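Side-chain contacts in extracellular ligand-binding receptor (Sphaerobacter thermophilus, PDB 4ZPJ), which probably binds a small extracellular ligand as the substrate-binding component of an ABC transporter of the leucine-binding protein family: residues M87-G91 with R92-L96; P238-Q241 with R242-Q245; A134-R137 with D138-Q142. All blocks are in the same frame, centred on the assembly; numbering follows the deposited sequence.

Contact 1. Residues M87-G91 with R92-L96; sequences MQFGG and RPVEL. With ZN (zinc ion), chain L.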
# COMPACT_ATOMS: atom_id res chain seq x y z
N MSE A 87 23.51 6.01 -4.79
CA MSE A 87 23.48 7.04 -3.72
C MSE A 87 24.17 8.34 -4.13
O MSE A 87 24.71 9.07 -3.32
CB MSE A 87 24.08 6.50 -2.39
CG MSE A 87 23.12 5.58 -1.63
SE MSE A 87 21.66 6.65 -0.83
CE MSE A 87 21.60 5.67 0.91
N GLN A 88 24.13 8.66 -5.39
CA GLN A 88 24.66 9.93 -5.85
C GLN A 88 24.02 10.32 -7.16
O GLN A 88 23.65 9.46 -7.93
CB GLN A 88 26.17 9.88 -5.99
CG GLN A 88 26.72 8.98 -7.09
CD GLN A 88 28.14 9.39 -7.48
OE1 GLN A 88 28.37 10.48 -8.04
NE2 GLN A 88 29.10 8.54 -7.15
N PHE A 89 23.88 11.61 -7.40
CA PHE A 89 23.28 12.11 -8.62
C PHE A 89 23.99 13.33 -9.09
O PHE A 89 24.17 14.28 -8.32
CB PHE A 89 21.81 12.39 -8.37
CG PHE A 89 21.08 11.16 -8.01
CD1 PHE A 89 20.78 10.22 -9.02
CD2 PHE A 89 20.82 10.85 -6.67
CE1 PHE A 89 20.17 9.02 -8.69
CE2 PHE A 89 20.21 9.65 -6.33
CZ PHE A 89 19.87 8.74 -7.34
N GLY A 90 24.39 13.28 -10.36
CA GLY A 90 25.15 14.34 -10.98
C GLY A 90 26.38 14.76 -10.20
O GLY A 90 26.66 15.94 -10.08
N GLY A 91 27.12 13.77 -9.66
CA GLY A 91 28.32 14.04 -8.84
C GLY A 91 28.01 14.44 -7.40
O GLY A 91 28.91 14.83 -6.67
N ARG A 92 26.76 14.35 -6.98
CA ARG A 92 26.36 14.83 -5.68
C ARG A 92 25.88 13.67 -4.83
O ARG A 92 25.03 12.92 -5.25
CB ARG A 92 25.26 15.89 -5.79
CG ARG A 92 25.71 17.20 -6.41
CD ARG A 92 24.55 18.18 -6.51
NE ARG A 92 24.09 18.61 -5.18
CZ ARG A 92 23.21 19.58 -4.95
NH1 ARG A 92 22.65 20.24 -5.97
NH2 ARG A 92 22.85 19.89 -3.70
N PRO A 93 26.46 13.50 -3.63
CA PRO A 93 26.13 12.39 -2.78
C PRO A 93 24.77 12.65 -2.13
O PRO A 93 24.49 13.80 -1.76
CB PRO A 93 27.27 12.40 -1.71
CG PRO A 93 27.65 13.82 -1.59
CD PRO A 93 27.41 14.43 -2.97
N VAL A 94 23.96 11.62 -1.98
CA VAL A 94 22.71 11.72 -1.23
C VAL A 94 22.99 11.51 0.25
O VAL A 94 23.83 10.70 0.61
CB VAL A 94 21.70 10.63 -1.64
CG1 VAL A 94 20.41 10.77 -0.85
CG2 VAL A 94 21.39 10.73 -3.11
N GLU A 95 22.31 12.24 1.11
CA GLU A 95 22.24 11.83 2.49
C GLU A 95 20.81 11.77 3.01
O GLU A 95 20.07 12.76 2.98
CB GLU A 95 23.17 12.64 3.41
CG GLU A 95 22.96 14.14 3.41
CD GLU A 95 23.97 14.87 4.29
OE1 GLU A 95 23.52 15.56 5.23
OE2 GLU A 95 25.20 14.75 4.06
N LEU A 96 20.44 10.60 3.48
CA LEU A 96 19.18 10.39 4.12
C LEU A 96 19.18 10.82 5.57
O LEU A 96 20.00 10.38 6.32
CB LEU A 96 18.90 8.91 4.11
CG LEU A 96 18.71 8.32 2.75
CD1 LEU A 96 18.30 6.88 2.97
CD2 LEU A 96 17.68 9.09 1.96
ZN ZN L . 24.86 15.06 6.94
O HOH W 1 25.79 13.81 6.17

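Contact 2. Residues P238-Q241 with R242-Q245; sequences PYLQ and RIEQ. With ZN (zinc ion), chain J.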
# COMPACT_ATOMS: atom_id res chain seq x y z
N PRO A 238 -18.86 -13.52 16.88
CA PRO A 238 -20.12 -12.80 16.72
C PRO A 238 -20.21 -12.15 15.35
O PRO A 238 -21.25 -12.20 14.73
CB PRO A 238 -20.09 -11.75 17.86
CG PRO A 238 -19.13 -12.34 18.87
CD PRO A 238 -18.06 -12.97 17.99
N TYR A 239 -19.10 -11.59 14.88
CA TYR A 239 -19.09 -10.89 13.58
C TYR A 239 -19.24 -11.89 12.45
O TYR A 239 -19.87 -11.58 11.47
CB TYR A 239 -17.83 -10.05 13.44
CG TYR A 239 -17.72 -9.14 14.62
CD1 TYR A 239 -18.49 -7.98 14.69
CD2 TYR A 239 -16.95 -9.49 15.72
CE1 TYR A 239 -18.46 -7.17 15.83
CE2 TYR A 239 -16.92 -8.69 16.87
CZ TYR A 239 -17.67 -7.53 16.92
OH TYR A 239 -17.64 -6.73 18.04
N LEU A 240 -18.67 -13.08 12.62
CA LEU A 240 -18.80 -14.18 11.70
C LEU A 240 -20.24 -14.64 11.60
O LEU A 240 -20.75 -14.86 10.51
CB LEU A 240 -17.93 -15.36 12.13
CG LEU A 240 -16.39 -15.18 11.99
CD1 LEU A 240 -15.69 -16.50 12.24
CD2 LEU A 240 -15.97 -14.65 10.64
N GLN A 241 -20.88 -14.77 12.75
CA GLN A 241 -22.29 -15.10 12.75
C GLN A 241 -23.08 -14.02 11.98
O GLN A 241 -23.87 -14.35 11.11
CB GLN A 241 -22.80 -15.42 14.19
CG GLN A 241 -22.53 -16.89 14.56
CD GLN A 241 -22.89 -17.30 16.00
OE1 GLN A 241 -22.64 -18.45 16.39
NE2 GLN A 241 -23.48 -16.38 16.77
N ARG A 242 -22.81 -12.74 12.21
CA ARG A 242 -23.55 -11.71 11.48
C ARG A 242 -23.28 -11.79 9.99
O ARG A 242 -24.20 -11.62 9.17
CB ARG A 242 -23.23 -10.31 11.99
CG ARG A 242 -23.43 -10.18 13.50
CD ARG A 242 -23.52 -8.75 14.02
NE ARG A 242 -23.13 -8.67 15.44
CZ ARG A 242 -23.05 -7.56 16.17
NH1 ARG A 242 -22.68 -7.64 17.46
NH2 ARG A 242 -23.34 -6.37 15.64
N ILE A 243 -22.03 -12.06 9.63
CA ILE A 243 -21.70 -12.21 8.23
C ILE A 243 -22.48 -13.38 7.68
O ILE A 243 -23.08 -13.25 6.63
CB ILE A 243 -20.20 -12.42 7.99
CG1 ILE A 243 -19.44 -11.12 8.32
CG2 ILE A 243 -19.94 -12.89 6.56
CD1 ILE A 243 -17.95 -11.29 8.53
N GLU A 244 -22.50 -14.51 8.39
CA GLU A 244 -23.22 -15.68 7.90
C GLU A 244 -24.63 -15.32 7.54
O GLU A 244 -25.16 -15.77 6.53
CB GLU A 244 -23.31 -16.81 8.96
CG GLU A 244 -23.57 -18.17 8.28
CD GLU A 244 -24.18 -19.23 9.15
OE1 GLU A 244 -24.29 -19.01 10.38
OE2 GLU A 244 -24.53 -20.31 8.61
N GLN A 245 -25.26 -14.54 8.39
CA GLN A 245 -26.69 -14.27 8.24
C GLN A 245 -26.96 -13.35 7.08
O GLN A 245 -27.88 -13.57 6.33
CB GLN A 245 -27.21 -13.57 9.47
CG GLN A 245 -28.18 -14.37 10.32
CD GLN A 245 -28.78 -13.45 11.36
OE1 GLN A 245 -28.43 -12.26 11.39
NE2 GLN A 245 -29.66 -13.98 12.22
ZN ZN J . -23.84 -20.74 11.19
O HOH W 2 -21.82 -22.07 10.43

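Contact 3. Residues A134-R137 with D138-Q142; sequences AAVR and DILVQ. With ZN (zinc ion), chain M.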
# COMPACT_ATOMS: atom_id res chain seq x y z
N ALA A 134 -2.46 13.83 7.61
CA ALA A 134 -3.40 14.92 7.79
C ALA A 134 -2.80 16.01 8.71
O ALA A 134 -2.93 17.22 8.45
CB ALA A 134 -4.73 14.40 8.36
N ALA A 135 -2.11 15.59 9.77
CA ALA A 135 -1.52 16.58 10.67
C ALA A 135 -0.32 17.33 10.04
O ALA A 135 -0.08 18.44 10.40
CB ALA A 135 -1.15 15.94 12.00
N VAL A 136 0.39 16.79 9.07
CA VAL A 136 1.58 17.55 8.52
C VAL A 136 1.37 18.18 7.10
O VAL A 136 2.21 18.96 6.58
CB VAL A 136 2.83 16.66 8.51
CG1 VAL A 136 3.15 16.18 9.89
CG2 VAL A 136 2.68 15.46 7.56
N ARG A 137 0.24 17.88 6.49
CA ARG A 137 -0.04 18.30 5.10
C ARG A 137 0.16 19.78 4.89
O ARG A 137 0.93 20.20 3.99
CB ARG A 137 -1.47 17.92 4.70
CG ARG A 137 -1.81 18.22 3.25
CD ARG A 137 -2.62 19.49 3.18
NE ARG A 137 -2.91 19.85 1.81
CZ ARG A 137 -2.97 21.09 1.35
NH1 ARG A 137 -3.23 21.29 0.05
NH2 ARG A 137 -2.78 22.13 2.16
N ASP A 138 -0.54 20.58 5.68
CA ASP A 138 -0.43 22.04 5.63
C ASP A 138 1.02 22.51 5.83
O ASP A 138 1.47 23.41 5.13
CB ASP A 138 -1.43 22.73 6.59
CG ASP A 138 -2.85 22.83 5.99
OD1 ASP A 138 -3.06 22.32 4.88
OD2 ASP A 138 -3.79 23.42 6.57
N ILE A 139 1.77 21.87 6.73
CA ILE A 139 3.19 22.25 6.92
C ILE A 139 4.00 21.99 5.66
O ILE A 139 4.75 22.83 5.19
CB ILE A 139 3.81 21.51 8.13
CG1 ILE A 139 3.28 22.12 9.47
CG2 ILE A 139 5.32 21.60 8.12
CD1 ILE A 139 3.18 21.12 10.60
N LEU A 140 3.84 20.82 5.09
CA LEU A 140 4.58 20.51 3.89
C LEU A 140 4.24 21.48 2.77
O LEU A 140 5.14 21.99 2.10
CB LEU A 140 4.33 19.08 3.49
CG LEU A 140 4.79 18.00 4.48
CD1 LEU A 140 4.30 16.67 3.97
CD2 LEU A 140 6.30 17.98 4.62
N VAL A 141 2.96 21.78 2.61
CA VAL A 141 2.53 22.66 1.49
C VAL A 141 2.97 24.08 1.71
O VAL A 141 3.54 24.71 0.80
CB VAL A 141 1.00 22.60 1.24
CG1 VAL A 141 0.57 23.66 0.21
CG2 VAL A 141 0.61 21.19 0.79
N GLN A 142 2.78 24.57 2.93
CA GLN A 142 3.22 25.93 3.24
C GLN A 142 4.70 26.04 3.01
O GLN A 142 5.18 27.05 2.51
CB GLN A 142 2.88 26.31 4.67
CG GLN A 142 2.95 27.83 4.89
CD GLN A 142 3.18 28.24 6.35
OE1 GLN A 142 2.49 29.12 6.88
NE2 GLN A 142 4.17 27.61 6.99
ZN ZN M . -5.66 22.34 6.23
O HOH W 3 -2.50 19.79 7.63
O HOH W 4 -6.32 24.19 7.25
O HOH W 5 -5.32 19.84 5.94

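Contact 1. Residues M87-G91 with R92-L96
Arg92 O is gripped twice from the strand opposite: Phe89 N donates a hydrogen bond of 2.8 Å to it, and Gln88 CA approaches to 3.1 Å in a CA-H...O contact. This is the closed end of a beta hairpin, with Phe89 and Arg92 as the last hydrogen-bonded antiparallel pair and a type I' turn running from Phe89 through Gly90 and Gly91 to Arg92. Both glycines have positive phi, as such a turn needs. The return bond across the pair runs from Arg92 N to Phe89 O at 2.9 Å. Two residues farther from the turn on each strand, Val94 N gives Met87 O a hydrogen bond of 3.0 Å.

Phe89, Val94, Met87 and Leu96 form a small apolar layer. Val94 CG1 stands anti to the backbone N (chi1 -180°), which leaves CG2 beside that N and turned to the Phe89 ring. Val94 CG2 meets the ring at its edge, near its plane, 3.6 Å from Phe89 CE2. Met87, present as selenomethionine, bends at chi2 and chi3 and crosses Val94 at about a right angle, its SE 4.1 Å from Val94 CB. The terminal CE reaches Leu96 CD1. Helix 68-84 backs Met87 and Leu96 through Leu82, while Phe89 rests on Ala349, Leu352 and Thr353 of helix 336-354. The Arg92 guanidinium leads away from the hairpin to Glu53 O and Pro54 O and to a salt bridge with Glu360. Glu95 departs from the apolar layer as well, its chain extended beyond CG, and binds a zinc ion through OE1 at 2.2 Å.

Contact 2. Residues P238-Q241 with R242-Q245
Leu240 O accepts a hydrogen bond of 2.8 Å from Glu244 N, and the side chain rooted on that turn of helix 237-246 holds a zinc ion. Glu244 OE1 binds the metal at 2.0 Å, with OE2 of the same carboxylate farther off at 2.7 Å; water 2, at 2.5 Å from the zinc ion, lies between the two in distance. The reach comes from CG standing anti to the backbone N (chi1 -158°) and an extended chain beyond it, which carries the carboxylate clear of the helix. At its root, Glu244 CB sits 3.3 Å from Gln241 O.

Behind this first shell, regular i to i+4 bonds fix the turn. Arg242 N donates to Pro238 O at 3.0 Å, and Arg242 CG comes alongside that same oxygen before the chain runs on, extended to NE. Tyr239 O is treated alike by Ile243, which gives it a hydrogen bond from N and lays CG1 only 3.2 Å away. On the inward side, Leu240 CD2 and Ile243 CD1 meet loosely at 4.4 Å.

Leu240 faces helix 261-272, touching Phe266, Gln269 and Tyr270, with Phe273 beyond its end; Tyr239 lies against Pro230 and Thr233 in the loop leading into the helix. Helix 237-246 forms the crossover between the parallel strands 222-229 and 252-256, which flank strand 194-200 in the four-stranded sheet.

Contact 3. Residues A134-R137 with D138-Q142
Arg137 and Asp138 form a salt bridge between neighbours on helix 130-142, at a kink in its backbone. Arg137 CB lies 3.0 Å from Asp138 N. From there the arginine chain sets out with CG anti to the backbone N (chi1 -175°), then bends at chi2 (-101°) and runs on toward the C-terminal end of the helix. Arg137 CD passes 3.3 Å from Asp138 OD1. NE donates to Met163 O and NH1 to Arg164 O, so two backbone carbonyls of the adjoining loop fix the guanidinium's rotation. Val141 CG2 lies over the centre of one guanidinium face, 3.6 Å from Arg137 CZ. At the tip, Arg137 NH2 closes the salt bridge to Asp138 OD1 at 2.7 Å, the guanidinium and carboxylate planes turned 72° apart.

The other carboxylate oxygen, Asp138 OD2, binds a zinc ion at 2.2 Å, with waters 4 and 5 as further ligands. Metal and guanidinium together would probably favour the ionised aspartate. A leucine in place of Arg137 would probably leave Asp138 OD1 without its charged mate, the carbonyls of Met163 and Arg164 without these donors, and the carboxylate freer to turn at the zinc.

At the kink, water 3 stands in for a helix bond, donating to Ala134 O at 2.7 Å and accepting from Asp138 N at 2.9 Å. Regular bonding resumes with Leu140 N to Val136 O. Val136 and Leu140 lie side by side and pack on Thr112 of helix 105-117, and Val136 also on Ala108; the kinked helix links strands 123-126 and 147-149 as the middle of a beta-alpha-beta unit.

Overall arrangement
Contact 1 comes first along the chain, then contact 3, then contact 2, none touching another. Contacts 1 and 3, their centres about 26 Å apart, share a lobe: the hairpin of contact 1 forms one edge of the six-stranded mixed sheet, and the helix of contact 3 connects two of its inner parallel strands. Contact 2 lies in a helix joining two strands of the four-stranded parallel sheet, its centre about 55 Å from that of contact 1, beyond the chain's centre, and about 41 Å from that of contact 3. Placing the two sheets in separate lobes fits the bilobed periplasmic-binding-protein fold, whose ligand is usually held between them. Each contact carries a zinc ion on one acidic residue.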